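Local coordinates for protein phosphatidylinositol-specific phospholipase C1 (Streptomyces antibioticus, PDB 3H4X) that belongs to the phosphatidylinositol-specific phospholipase C family and is built on a single-chain, closed alpha/beta barrel of mostly parallel strands, at residues A[237-245]-A[270-281]; A[28-37]-A[313-324]. All coordinates share one frame; numbering follows the deposited sequence.

Interaction 1 of 2, residues A[237-245]-A[270-281]; sequences GAAPGDPRE and SIDTSWYDTRHY. With EOH (ethanol), chain N.
The guanidinium of Arg-244 reaches the phenol of Tyr-281 across the contact, NH2 donating to OH at 2.9 Å along a bent line (143°), with the two planes 71° apart. A bend at chi3 (-57°) turns the guanidinium back over its own segment, where it grips Asp-242 side-on: NE meets the syn lone pair of OD1, and NH2 meets OD2 from above the carboxylate plane. OD1 also accepts from Arg-244 N, an Asx turn, so three bonds fix this carboxylate. Asp-242 CG lies 3.5 Å from Trp-275 CH2, carboxylate and indole planes being neither parallel nor perpendicular. Arg-279 packs its CD on one face of that indole, while Gly-241 O lies over the opposite face, near the rim. Arg-279 NH1 donates to Tyr-281 OH in its own guanidinium plane; Asp-171, bound to both Arg-244 and Tyr-281, probably offsets the nearness of the two arginines. Pro-243 comes at the edge of the Tyr-276 ring, CG 3.2 Å from OH. A water accepts from Ala-239 N and also bonds Tyr-276 OH, and a second water lies among Tyr-276 OH, Ala-239 O and Gly-241 O. Beyond these waters, Ile-271 lays CD1 3.9 Å from Ala-238 CB. The arrangement joins two strand-connecting segments on the outer flank of the alpha/beta barrel: the loop after strand 232-236, and the link from strand 258-262 to strand 282-286 that holds helix 274-278.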
loop_
_atom_site.group_PDB
_atom_site.type_symbol
_atom_site.label_atom_id
_atom_site.label_comp_id
_atom_site.label_asym_id
_atom_site.label_seq_id
_atom_site.Cartn_x
_atom_site.Cartn_y
_atom_site.Cartn_z
ATOM N N GLY A 237 8.286 -4.723 8.675
ATOM C CA GLY A 237 9.440 -4.746 9.564
ATOM C C GLY A 237 10.642 -5.301 8.826
ATOM O O GLY A 237 10.679 -6.487 8.493
ATOM N N ALA A 238 11.616 -4.440 8.548
ATOM C CA ALA A 238 12.804 -4.835 7.803
ATOM C C ALA A 238 13.546 -5.935 8.545
ATOM O O ALA A 238 13.773 -5.834 9.754
ATOM C CB ALA A 238 13.709 -3.640 7.596
ATOM N N ALA A 239 13.928 -6.977 7.817
ATOM C CA ALA A 239 14.612 -8.119 8.409
ATOM C C ALA A 239 15.533 -8.762 7.386
ATOM O O ALA A 239 15.284 -8.672 6.183
ATOM C CB ALA A 239 13.598 -9.138 8.913
ATOM N N PRO A 240 16.603 -9.422 7.860
ATOM C CA PRO A 240 17.517 -10.123 6.966
ATOM C C PRO A 240 16.938 -11.448 6.479
ATOM O O PRO A 240 15.939 -11.933 7.016
ATOM C CB PRO A 240 18.737 -10.381 7.854
ATOM C CG PRO A 240 18.167 -10.500 9.215
ATOM C CD PRO A 240 17.044 -9.494 9.265
ATOM N N GLY A 241 17.566 -12.024 5.460
ATOM C CA GLY A 241 17.130 -13.301 4.916
ATOM C C GLY A 241 15.749 -13.201 4.298
ATOM O O GLY A 241 15.384 -12.178 3.722
ATOM N N ASP A 242 14.981 -14.277 4.400
ATOM C CA ASP A 242 13.605 -14.273 3.929
ATOM C C ASP A 242 12.725 -13.929 5.123
ATOM O O ASP A 242 12.584 -14.737 6.039
ATOM C CB ASP A 242 13.235 -15.647 3.368
ATOM C CG ASP A 242 11.842 -15.686 2.779
ATOM O OD1 ASP A 242 11.004 -14.835 3.148
ATOM O OD2 ASP A 242 11.580 -16.575 1.945
ATOM N N PRO A 243 12.144 -12.718 5.136
ATOM C CA PRO A 243 11.386 -12.301 6.313
ATOM C C PRO A 243 10.192 -13.199 6.605
ATOM O O PRO A 243 9.682 -13.201 7.723
ATOM C CB PRO A 243 10.915 -10.892 5.941
ATOM C CG PRO A 243 11.902 -10.417 4.927
ATOM C CD PRO A 243 12.249 -11.640 4.135
ATOM N N ARG A 244 9.743 -13.949 5.606
ATOM C CA ARG A 244 8.566 -14.789 5.774
ATOM C C ARG A 244 8.834 -15.991 6.677
ATOM O O ARG A 244 7.904 -16.669 7.107
ATOM C CB ARG A 244 8.029 -15.223 4.411
ATOM C CG ARG A 244 7.544 -14.035 3.584
ATOM C CD ARG A 244 7.381 -14.345 2.104
ATOM N NE ARG A 244 8.613 -14.847 1.505
ATOM C CZ ARG A 244 8.753 -15.114 0.213
ATOM N NH1 ARG A 244 7.744 -14.897 -0.625
ATOM N NH2 ARG A 244 9.898 -15.606 -0.239
ATOM N N GLU A 245 10.105 -16.243 6.976
ATOM C CA GLU A 245 10.457 -17.312 7.902
ATOM C C GLU A 245 9.946 -17.012 9.314
ATOM O O GLU A 245 9.942 -17.898 10.165
ATOM C CB GLU A 245 11.967 -17.559 7.901
ATOM C CG GLU A 245 12.534 -17.999 6.554
ATOM C CD GLU A 245 12.172 -19.426 6.166
ATOM O OE1 GLU A 245 11.522 -20.136 6.964
ATOM O OE2 GLU A 245 12.545 -19.844 5.047
ATOM N N SER A 270 22.915 -4.880 7.152
ATOM C CA SER A 270 22.491 -6.172 7.693
ATOM C C SER A 270 21.581 -6.963 6.757
ATOM O O SER A 270 21.329 -8.145 6.990
ATOM C CB SER A 270 21.781 -5.978 9.031
ATOM O OG SER A 270 20.597 -5.220 8.868
ATOM N N ILE A 271 21.092 -6.316 5.706
ATOM C CA ILE A 271 20.096 -6.919 4.829
ATOM C C ILE A 271 20.524 -6.853 3.371
ATOM O O ILE A 271 20.905 -5.796 2.876
ATOM C CB ILE A 271 18.729 -6.222 4.988
ATOM C CG1 ILE A 271 18.245 -6.349 6.434
ATOM C CG2 ILE A 271 17.713 -6.802 4.010
ATOM C CD1 ILE A 271 17.097 -5.423 6.786
ATOM N N ASP A 272 20.452 -7.990 2.688
ATOM C CA ASP A 272 20.747 -8.054 1.267
ATOM C C ASP A 272 19.487 -7.699 0.481
ATOM O O ASP A 272 18.642 -8.553 0.228
ATOM C CB ASP A 272 21.218 -9.458 0.889
ATOM C CG ASP A 272 21.469 -9.609 -0.597
ATOM O OD1 ASP A 272 21.402 -8.594 -1.322
ATOM O OD2 ASP A 272 21.744 -10.746 -1.041
ATOM N N THR A 273 19.352 -6.437 0.095
ATOM C CA THR A 273 18.120 -6.011 -0.562
ATOM C C THR A 273 18.014 -6.490 -2.010
ATOM O O THR A 273 16.933 -6.454 -2.588
ATOM C CB THR A 273 17.926 -4.488 -0.493
ATOM O OG1 THR A 273 19.089 -3.839 -1.013
ATOM C CG2 THR A 273 17.696 -4.038 0.946
ATOM N N SER A 274 19.116 -6.956 -2.597
ATOM C CA SER A 274 19.061 -7.472 -3.965
ATOM C C SER A 274 18.148 -8.695 -4.057
ATOM O O SER A 274 17.578 -8.978 -5.108
ATOM C CB SER A 274 20.459 -7.804 -4.494
ATOM O OG SER A 274 20.962 -8.995 -3.919
ATOM N N TRP A 275 18.014 -9.411 -2.948
ATOM C CA TRP A 275 17.167 -10.596 -2.873
ATOM C C TRP A 275 15.752 -10.293 -3.359
ATOM O O TRP A 275 15.155 -11.078 -4.093
ATOM C CB TRP A 275 17.144 -11.086 -1.426
ATOM C CG TRP A 275 16.349 -12.324 -1.151
ATOM C CD1 TRP A 275 16.748 -13.614 -1.345
ATOM C CD2 TRP A 275 15.035 -12.390 -0.581
ATOM N NE1 TRP A 275 15.758 -14.478 -0.947
ATOM C CE2 TRP A 275 14.696 -13.752 -0.475
ATOM C CE3 TRP A 275 14.110 -11.429 -0.158
ATOM C CZ2 TRP A 275 13.473 -14.177 0.036
ATOM C CZ3 TRP A 275 12.899 -11.854 0.348
ATOM C CH2 TRP A 275 12.592 -13.217 0.443
ATOM N N TYR A 276 15.224 -9.142 -2.950
ATOM C CA TYR A 276 13.863 -8.742 -3.315
ATOM C C TYR A 276 13.741 -8.470 -4.804
ATOM O O TYR A 276 12.754 -8.833 -5.440
ATOM C CB TYR A 276 13.431 -7.493 -2.532
ATOM C CG TYR A 276 13.462 -7.708 -1.047
ATOM C CD1 TYR A 276 12.341 -8.171 -0.367
ATOM C CD2 TYR A 276 14.621 -7.482 -0.323
ATOM C CE1 TYR A 276 12.374 -8.391 0.992
ATOM C CE2 TYR A 276 14.661 -7.699 1.036
ATOM C CZ TYR A 276 13.535 -8.153 1.687
ATOM O OH TYR A 276 13.565 -8.380 3.041
ATOM N N ASP A 277 14.751 -7.805 -5.350
ATOM C CA ASP A 277 14.750 -7.417 -6.755
ATOM C C ASP A 277 14.847 -8.655 -7.649
ATOM O O ASP A 277 14.126 -8.785 -8.640
ATOM C CB ASP A 277 15.925 -6.473 -7.009
ATOM C CG ASP A 277 15.717 -5.574 -8.209
ATOM O OD1 ASP A 277 14.797 -5.834 -9.015
ATOM O OD2 ASP A 277 16.494 -4.602 -8.340
ATOM N N THR A 278 15.727 -9.576 -7.276
ATOM C CA THR A 278 15.917 -10.805 -8.038
ATOM C C THR A 278 14.614 -11.597 -8.155
ATOM O O THR A 278 14.322 -12.188 -9.197
ATOM C CB THR A 278 17.011 -11.681 -7.393
ATOM O OG1 THR A 278 18.258 -10.973 -7.403
ATOM C CG2 THR A 278 17.163 -12.992 -8.144
ATOM N N ARG A 279 13.827 -11.587 -7.085
ATOM C CA ARG A 279 12.595 -12.368 -7.027
ATOM C C ARG A 279 11.354 -11.591 -7.464
ATOM O O ARG A 279 10.250 -12.138 -7.483
ATOM C CB ARG A 279 12.412 -12.938 -5.619
ATOM C CG ARG A 279 13.373 -14.081 -5.313
ATOM C CD ARG A 279 13.546 -14.324 -3.823
ATOM N NE ARG A 279 14.314 -15.542 -3.571
ATOM C CZ ARG A 279 13.796 -16.672 -3.096
ATOM N NH1 ARG A 279 12.504 -16.745 -2.802
ATOM N NH2 ARG A 279 14.574 -17.731 -2.902
ATOM N N HIS A 280 11.550 -10.323 -7.818
ATOM C CA HIS A 280 10.469 -9.448 -8.282
ATOM C C HIS A 280 9.459 -9.096 -7.191
ATOM O O HIS A 280 8.310 -8.751 -7.481
ATOM C CB HIS A 280 9.763 -10.042 -9.504
ATOM C CG HIS A 280 10.706 -10.525 -10.560
ATOM N ND1 HIS A 280 11.707 -9.733 -11.082
ATOM C CD2 HIS A 280 10.815 -11.725 -11.176
ATOM C CE1 HIS A 280 12.385 -10.422 -11.982
ATOM N NE2 HIS A 280 11.865 -11.635 -12.057
ATOM N N TYR A 281 9.886 -9.175 -5.935
ATOM C CA TYR A 281 9.034 -8.760 -4.828
ATOM C C TYR A 281 9.007 -7.242 -4.740
ATOM O O TYR A 281 9.986 -6.576 -5.070
ATOM C CB TYR A 281 9.552 -9.314 -3.503
ATOM C CG TYR A 281 9.664 -10.820 -3.425
ATOM C CD1 TYR A 281 8.798 -11.649 -4.127
ATOM C CD2 TYR A 281 10.618 -11.410 -2.610
ATOM C CE1 TYR A 281 8.900 -13.033 -4.035
ATOM C CE2 TYR A 281 10.729 -12.779 -2.507
ATOM C CZ TYR A 281 9.871 -13.586 -3.217
ATOM O OH TYR A 281 10.018 -14.950 -3.097
HETATM C C1 EOH N . 16.179 -7.735 -11.087
HETATM C C2 EOH N . 17.606 -7.976 -10.606
HETATM O O EOH N . 15.445 -8.933 -11.189
HETATM O O HOH W 1 12.308 -6.939 5.048
HETATM O O HOH W 2 15.763 -9.583 3.790
HETATM O O HOH W 3 17.767 -10.460 1.939
HETATM O O HOH W 4 19.621 -10.442 4.081
#

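Interaction 2 of 2, residues A[28-37]-A[313-324]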
loop_
_atom_site.group_PDB
_atom_site.type_symbol
_atom_site.label_atom_id
_atom_site.label_comp_id
_atom_site.label_asym_id
_atom_site.label_seq_id
_atom_site.Cartn_x
_atom_site.Cartn_y
_atom_site.Cartn_z
ATOM N N TYR A 28 6.144 -3.192 -12.939
ATOM C CA TYR A 28 5.865 -2.783 -11.571
ATOM C C TYR A 28 6.949 -3.283 -10.619
ATOM O O TYR A 28 7.124 -2.739 -9.531
ATOM C CB TYR A 28 4.490 -3.287 -11.126
ATOM C CG TYR A 28 3.791 -2.366 -10.147
ATOM C CD1 TYR A 28 3.460 -1.067 -10.504
ATOM C CD2 TYR A 28 3.448 -2.804 -8.872
ATOM C CE1 TYR A 28 2.817 -0.222 -9.618
ATOM C CE2 TYR A 28 2.801 -1.971 -7.979
ATOM C CZ TYR A 28 2.493 -0.681 -8.354
ATOM O OH TYR A 28 1.848 0.141 -7.461
ATOM N N GLY A 29 7.677 -4.318 -11.035
ATOM C CA GLY A 29 8.740 -4.898 -10.221
ATOM C C GLY A 29 10.153 -4.443 -10.548
ATOM O O GLY A 29 11.096 -4.840 -9.869
ATOM N N THR A 30 10.312 -3.615 -11.581
ATOM C CA THR A 30 11.650 -3.153 -11.972
ATOM C C THR A 30 11.798 -1.634 -11.938
ATOM O O THR A 30 12.749 -1.077 -12.492
ATOM C CB THR A 30 12.078 -3.702 -13.350
ATOM O OG1 THR A 30 11.202 -3.203 -14.368
ATOM C CG2 THR A 30 12.041 -5.219 -13.344
ATOM N N SER A 31 10.872 -0.976 -11.248
ATOM C CA SER A 31 10.904 0.471 -11.098
ATOM C C SER A 31 10.985 0.864 -9.627
ATOM O O SER A 31 10.653 0.077 -8.736
ATOM C CB SER A 31 9.652 1.090 -11.712
ATOM O OG SER A 31 8.491 0.659 -11.021
ATOM N N THR A 32 11.435 2.088 -9.383
ATOM C CA THR A 32 11.392 2.693 -8.067
ATOM C C THR A 32 10.592 3.977 -8.176
ATOM O O THR A 32 10.834 4.799 -9.068
ATOM C CB THR A 32 12.796 3.020 -7.546
ATOM O OG1 THR A 32 13.599 1.836 -7.565
ATOM C CG2 THR A 32 12.729 3.567 -6.132
ATOM N N SER A 33 9.629 4.142 -7.278
ATOM C CA SER A 33 8.757 5.300 -7.301
ATOM C C SER A 33 8.546 5.815 -5.878
ATOM O O SER A 33 9.144 5.296 -4.930
ATOM C CB SER A 33 7.441 4.969 -8.015
ATOM O OG SER A 33 6.794 3.849 -7.440
ATOM N N VAL A 34 7.708 6.833 -5.729
ATOM C CA VAL A 34 7.682 7.606 -4.494
ATOM C C VAL A 34 6.293 7.647 -3.863
ATOM O O VAL A 34 5.284 7.767 -4.559
ATOM C CB VAL A 34 8.202 9.043 -4.747
ATOM C CG1 VAL A 34 8.339 9.807 -3.439
ATOM C CG2 VAL A 34 9.536 8.995 -5.487
ATOM N N GLY A 35 6.248 7.547 -2.538
ATOM C CA GLY A 35 4.980 7.553 -1.827
ATOM C C GLY A 35 4.883 8.636 -0.777
ATOM O O GLY A 35 5.894 9.200 -0.344
ATOM N N VAL A 36 3.649 8.922 -0.374
ATOM C CA VAL A 36 3.374 9.877 0.687
ATOM C C VAL A 36 2.670 9.177 1.836
ATOM O O VAL A 36 1.605 8.582 1.663
ATOM C CB VAL A 36 2.482 11.035 0.205
ATOM C CG1 VAL A 36 2.172 11.977 1.354
ATOM C CG2 VAL A 36 3.148 11.778 -0.931
ATOM N N HIS A 37 3.274 9.254 3.013
ATOM C CA HIS A 37 2.694 8.683 4.216
ATOM C C HIS A 37 1.501 9.522 4.678
ATOM O O HIS A 37 1.506 10.743 4.540
ATOM C CB HIS A 37 3.761 8.619 5.312
ATOM C CG HIS A 37 3.348 7.826 6.511
ATOM N ND1 HIS A 37 3.116 8.397 7.743
ATOM C CD2 HIS A 37 3.111 6.501 6.659
ATOM C CE1 HIS A 37 2.764 7.456 8.602
ATOM N NE2 HIS A 37 2.750 6.297 7.968
ATOM N N ALA A 313 16.637 3.543 -4.917
ATOM C CA ALA A 313 16.474 2.763 -6.139
ATOM C C ALA A 313 17.665 1.826 -6.344
ATOM O O ALA A 313 17.497 0.651 -6.657
ATOM C CB ALA A 313 16.302 3.678 -7.340
ATOM N N ALA A 314 18.872 2.351 -6.164
ATOM C CA ALA A 314 20.079 1.543 -6.326
ATOM C C ALA A 314 20.126 0.428 -5.282
ATOM O O ALA A 314 20.688 -0.640 -5.523
ATOM C CB ALA A 314 21.319 2.415 -6.248
ATOM N N ALA A 315 19.517 0.685 -4.126
ATOM C CA ALA A 315 19.416 -0.312 -3.062
ATOM C C ALA A 315 18.166 -1.194 -3.199
ATOM O O ALA A 315 17.781 -1.881 -2.256
ATOM C CB ALA A 315 19.446 0.365 -1.702
ATOM N N HIS A 316 17.544 -1.163 -4.376
ATOM C CA HIS A 316 16.487 -2.111 -4.746
ATOM C C HIS A 316 15.104 -1.847 -4.160
ATOM O O HIS A 316 14.248 -2.726 -4.174
ATOM C CB HIS A 316 16.924 -3.547 -4.456
ATOM C CG HIS A 316 18.247 -3.899 -5.062
ATOM N ND1 HIS A 316 18.402 -4.188 -6.403
ATOM C CD2 HIS A 316 19.480 -3.992 -4.512
ATOM C CE1 HIS A 316 19.674 -4.447 -6.649
ATOM N NE2 HIS A 316 20.349 -4.334 -5.519
ATOM N N ALA A 317 14.866 -0.639 -3.672
ATOM C CA ALA A 317 13.517 -0.271 -3.260
ATOM C C ALA A 317 12.579 -0.276 -4.464
ATOM O O ALA A 317 12.983 0.069 -5.579
ATOM C CB ALA A 317 13.516 1.101 -2.611
ATOM N N SER A 318 11.328 -0.669 -4.240
ATOM C CA SER A 318 10.262 -0.417 -5.208
ATOM C C SER A 318 9.629 0.943 -4.945
ATOM O O SER A 318 9.231 1.642 -5.878
ATOM C CB SER A 318 9.172 -1.478 -5.116
ATOM O OG SER A 318 9.674 -2.759 -5.425
ATOM N N PHE A 319 9.515 1.306 -3.670
ATOM C CA PHE A 319 8.934 2.583 -3.278
ATOM C C PHE A 319 9.774 3.202 -2.177
ATOM O O PHE A 319 10.266 2.496 -1.297
ATOM C CB PHE A 319 7.510 2.412 -2.740
ATOM C CG PHE A 319 6.547 1.809 -3.718
ATOM C CD1 PHE A 319 5.763 2.614 -4.529
ATOM C CD2 PHE A 319 6.405 0.432 -3.811
ATOM C CE1 PHE A 319 4.864 2.053 -5.415
ATOM C CE2 PHE A 319 5.504 -0.131 -4.700
ATOM C CZ PHE A 319 4.738 0.681 -5.503
ATOM N N ALA A 320 9.932 4.521 -2.235
ATOM C CA ALA A 320 10.508 5.293 -1.146
ATOM C C ALA A 320 9.404 6.211 -0.632
ATOM O O ALA A 320 8.817 6.963 -1.414
ATOM C CB ALA A 320 11.682 6.114 -1.647
ATOM N N THR A 321 9.106 6.157 0.662
ATOM C CA THR A 321 8.039 6.996 1.198
ATOM C C THR A 321 8.520 7.948 2.282
ATOM O O THR A 321 9.451 7.645 3.036
ATOM C CB THR A 321 6.825 6.172 1.701
ATOM O OG1 THR A 321 7.087 5.644 3.007
ATOM C CG2 THR A 321 6.518 5.028 0.748
ATOM N N ALA A 322 7.879 9.112 2.314
ATOM C CA ALA A 322 8.123 10.136 3.317
ATOM C C ALA A 322 6.902 11.057 3.305
ATOM O O ALA A 322 5.809 10.630 2.924
ATOM C CB ALA A 322 9.408 10.905 3.017
ATOM N N ASP A 323 7.078 12.313 3.712
ATOM C CA ASP A 323 5.967 13.264 3.771
ATOM C C ASP A 323 6.152 14.426 2.799
ATOM O O ASP A 323 5.766 15.556 3.104
ATOM C CB ASP A 323 5.822 13.835 5.185
ATOM C CG ASP A 323 5.407 12.795 6.205
ATOM O OD1 ASP A 323 5.055 11.665 5.814
ATOM O OD2 ASP A 323 5.431 13.112 7.412
ATOM N N TRP A 324 6.720 14.152 1.631
ATOM C CA TRP A 324 7.148 15.218 0.722
ATOM C C TRP A 324 6.033 15.813 -0.141
ATOM O O TRP A 324 6.218 16.033 -1.339
ATOM C CB TRP A 324 8.293 14.733 -0.170
ATOM C CG TRP A 324 9.513 14.300 0.592
ATOM C CD1 TRP A 324 9.952 14.791 1.787
ATOM C CD2 TRP A 324 10.461 13.302 0.196
ATOM N NE1 TRP A 324 11.111 14.154 2.164
ATOM C CE2 TRP A 324 11.444 13.236 1.203
ATOM C CE3 TRP A 324 10.570 12.453 -0.909
ATOM C CZ2 TRP A 324 12.524 12.354 1.139
ATOM C CZ3 TRP A 324 11.645 11.581 -0.972
ATOM C CH2 TRP A 324 12.606 11.538 0.045
HETATM O O HOH W 5 9.518 -2.408 -8.144
HETATM O O HOH W 6 7.908 1.527 -8.323
HETATM O O HOH W 7 7.373 11.561 0.226
#
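Ser-33 and Phe-319 begin a run of parallel beta bridges between strands 31-36 and 319-322, neighbours in the closed barrel wall of this alpha/beta fold. The backbone ladder alternates: Ser-33 N donates to Ser-318 O, Ala-320 N to Ser-33 O and Gly-35 N to Ala-320 O, each at 2.9 Å. Packing is tight where Gly-35 faces Thr-321: the glycine has no side chain, and Thr-321 CG2 lies against its backbone, 3.9 Å from Gly-35 CA. On the same face of the sheet, Phe-319 turns its edge toward the ring face of Tyr-28 in an offset edge-to-face pair, centroids 6.0 Å apart and planes at 68°. On the other face, Val-34 CG1 approaches Trp-324 CE3 more loosely, at 4.3 Å. Toward the ends, water enters the join. One bridges Tyr-28 O, Ser-31 O and Ser-318 OG, which is also bonded to Leu-283 N, and another links Gly-35 O to Trp-324 N, beside the weak bond from Ala-322 N to Gly-35 O. The partly exposed end is held by His-37 N, bonded to Ala-322 O. At the other end, with OG1 beside its own backbone N (chi1 -55°), Thr-32 donates from OG1 to Ala-317 O at 2.7 Å.

Strand 31-36, near the N terminus, waits for most of the chain before strand 319-322 arrives beside it, so interaction 2 closes a loop of 275 residues and joins the first strand of the barrel to a late one. Interaction 1 lies wholly within that span and closes a short excursion of 24 residues, which includes strand 258-262 and helix 263-266. The two do not cross. They do touch: Thr-273 OG1 probably bonds to Ala-315 O, and Asp-277 OD2 to His-316 ND1, linking the region around helix 274-278 to the turn after helix 302-314. Interaction 2 is buried in the wall; interaction 1 sits farther out, partly exposed.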